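Local coordinates for protein exoribonuclease II, mitochondrial (Candida glabrata, PDB 6F3H) that probably degrades mitochondrial RNA from the 3' end as the magnesium-dependent exoribonuclease of the degradosome, working in tight coupling with a helicase, at residues V168-M171 / S172-R175. The protein carries 1 engineered substitution. Numbering follows the deposited sequence.
Sequences VNFM and SLVR
Phe170 and Val174, one helical turn apart, make the closest apolar side-chain contact of this helix start. Branch CG2 of Val174 reaches the ring obliquely, with CE2 of Phe170 3.7 Å from CG2 of Val174. The ring gets there because chi1 of Phe170, -167°, swings it away from the backbone N. Leu173 approaches the same ring obliquely through one methyl, CD2, which is 4.4 Å from CD1 of Phe170. This contact is looser. CG2 of Val168 lies loosely against CB of Leu173, 4.4 Å away.

The segment is a strand-to-helix junction. Strand 166-169 is an outer strand of a small antiparallel sheet. It passes straight into helix 170-178, with Asn169 at the N-cap position. The side chain of Asn169 lies beside Ser172 at this first turn. The bond from Leu173 N to Asn169 O is weak, 3.3 Å long and bent to 140°. The next two bonds of the helix are regular: Val174 N donates to Phe170 O at 3.0 Å, and Arg175 N to Met171 O at 2.9 Å.

On another side of the helix, Arg175 folds back over its own turn. Its chain bends at chi3 (-144°), which brings one face of the guanidinium over Met171 O. NH2 of Arg175 comes within 3.9 Å of CB of Met171. OG of Ser172 lies at the guanidinium edge, in its plane. Arg175 NH2 donates a hydrogen bond to Lys208 O in the loop before helix 212-226. Phe170 also packs on Pro243 and Val246 of strand 242-248, and with Val174 on Leu215 of helix 212-226.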
ATOM      1  N   VAL A 168      -9.872 -10.959   5.358  1.00 46.86           N
ATOM      2  CA  VAL A 168     -10.817 -11.370   4.330  1.00 48.01           C
ATOM      3  C   VAL A 168     -11.223 -10.152   3.521  1.00 48.73           C
ATOM      4  O   VAL A 168     -11.367  -9.043   4.051  1.00 44.49           O
ATOM      5  CB  VAL A 168     -12.075 -12.069   4.882  1.00 48.69           C
ATOM      6  CG1 VAL A 168     -11.707 -13.164   5.825  1.00 51.76           C
ATOM      7  CG2 VAL A 168     -12.960 -11.079   5.570  1.00 53.06           C
ATOM      8  N   ASN A 169     -11.401 -10.379   2.219  1.00 54.16           N
ATOM      9  CA  ASN A 169     -11.955  -9.359   1.354  1.00 58.61           C
ATOM     10  C   ASN A 169     -13.239  -8.866   1.980  1.00 56.11           C
ATOM     11  O   ASN A 169     -14.048  -9.652   2.475  1.00 58.72           O
ATOM     12  CB  ASN A 169     -12.220  -9.916  -0.044  1.00 69.79           C
ATOM     13  CG  ASN A 169     -12.911  -8.913  -0.953  1.00 80.06           C
ATOM     14  OD1 ASN A 169     -12.816  -7.694  -0.745  1.00 82.25           O
ATOM     15  ND2 ASN A 169     -13.635  -9.422  -1.954  1.00 81.45           N
ATOM     16  N   PHE A 170     -13.382  -7.559   2.055  1.00 51.66           N
ATOM     17  CA  PHE A 170     -14.580  -7.052   2.687  1.00 48.13           C
ATOM     18  C   PHE A 170     -15.822  -7.339   1.851  1.00 51.22           C
ATOM     19  O   PHE A 170     -16.913  -7.499   2.402  1.00 54.08           O
ATOM     20  CB  PHE A 170     -14.406  -5.571   2.934  1.00 47.75           C
ATOM     21  CG  PHE A 170     -15.417  -5.018   3.831  1.00 46.30           C
ATOM     22  CD1 PHE A 170     -15.251  -5.102   5.198  1.00 44.56           C
ATOM     23  CD2 PHE A 170     -16.548  -4.417   3.326  1.00 48.86           C
ATOM     24  CE1 PHE A 170     -16.202  -4.589   6.055  1.00 38.45           C
ATOM     25  CE2 PHE A 170     -17.505  -3.897   4.178  1.00 50.51           C
ATOM     26  CZ  PHE A 170     -17.328  -3.986   5.550  1.00 46.25           C
HETATM   27  N   MSE A 171     -15.681  -7.418   0.536  1.00 55.82           N
HETATM   28  CA  MSE A 171     -16.818  -7.621  -0.359  1.00 60.60           C
HETATM   29  C   MSE A 171     -17.353  -9.006  -0.268  1.00 55.06           C
HETATM   30  O   MSE A 171     -18.554  -9.225  -0.176  1.00 51.44           O
HETATM   31  CB  MSE A 171     -16.412  -7.348  -1.795  1.00 79.41           C
HETATM   32  CG  MSE A 171     -16.145  -5.900  -2.026  1.00 96.84           C
HETATM   33 SE   MSE A 171     -17.350  -4.949  -0.846  1.00106.89          SE
HETATM   34  CE  MSE A 171     -17.033  -3.123  -1.430  1.00103.81           C
ATOM     35  N   SER A 172     -16.420  -9.950  -0.351  1.00 56.18           N
ATOM     36  CA  SER A 172     -16.759 -11.341  -0.126  1.00 55.19           C
ATOM     37  C   SER A 172     -17.547 -11.466   1.154  1.00 51.29           C
ATOM     38  O   SER A 172     -18.478 -12.268   1.256  1.00 57.81           O
ATOM     39  CB  SER A 172     -15.482 -12.189  -0.070  1.00 62.15           C
ATOM     40  OG  SER A 172     -14.855 -12.273  -1.344  1.00 69.65           O
ATOM     41  N   LEU A 173     -17.201 -10.651   2.137  1.00 46.93           N
ATOM     42  CA  LEU A 173     -17.869 -10.710   3.424  1.00 43.36           C
ATOM     43  C   LEU A 173     -19.296 -10.198   3.339  1.00 46.06           C
ATOM     44  O   LEU A 173     -20.237 -10.864   3.787  1.00 49.98           O
ATOM     45  CB  LEU A 173     -17.072  -9.896   4.420  1.00 44.54           C
ATOM     46  CG  LEU A 173     -17.759  -9.829   5.755  1.00 48.11           C
ATOM     47  CD1 LEU A 173     -17.832 -11.231   6.316  1.00 51.26           C
ATOM     48  CD2 LEU A 173     -16.965  -8.909   6.649  1.00 43.87           C
ATOM     49  N   VAL A 174     -19.472  -9.014   2.769  1.00 43.70           N
ATOM     50  CA  VAL A 174     -20.810  -8.488   2.549  1.00 46.47           C
ATOM     51  C   VAL A 174     -21.689  -9.509   1.839  1.00 53.34           C
ATOM     52  O   VAL A 174     -22.829  -9.763   2.251  1.00 52.27           O
ATOM     53  CB  VAL A 174     -20.711  -7.188   1.749  1.00 43.31           C
ATOM     54  CG1 VAL A 174     -22.079  -6.733   1.338  1.00 43.98           C
ATOM     55  CG2 VAL A 174     -20.005  -6.156   2.584  1.00 41.88           C
ATOM     56  N   ARG A 175     -21.152 -10.147   0.793  1.00 52.86           N
ATOM     57  CA  ARG A 175     -21.939 -11.110   0.030  1.00 49.92           C
ATOM     58  C   ARG A 175     -22.447 -12.220   0.934  1.00 52.95           C
ATOM     59  O   ARG A 175     -23.623 -12.588   0.883  1.00 59.81           O
ATOM     60  CB  ARG A 175     -21.099 -11.695  -1.102  1.00 49.54           C
ATOM     61  CG  ARG A 175     -21.174 -10.883  -2.361  1.00 54.75           C
ATOM     62  CD  ARG A 175     -20.406 -11.484  -3.509  1.00 58.35           C
ATOM     63  NE  ARG A 175     -19.819 -10.390  -4.263  1.00 62.53           N
ATOM     64  CZ  ARG A 175     -18.539 -10.062  -4.194  1.00 63.67           C
ATOM     65  NH1 ARG A 175     -17.714 -10.772  -3.434  1.00 61.49           N
ATOM     66  NH2 ARG A 175     -18.083  -9.034  -4.893  1.00 67.71           N
TER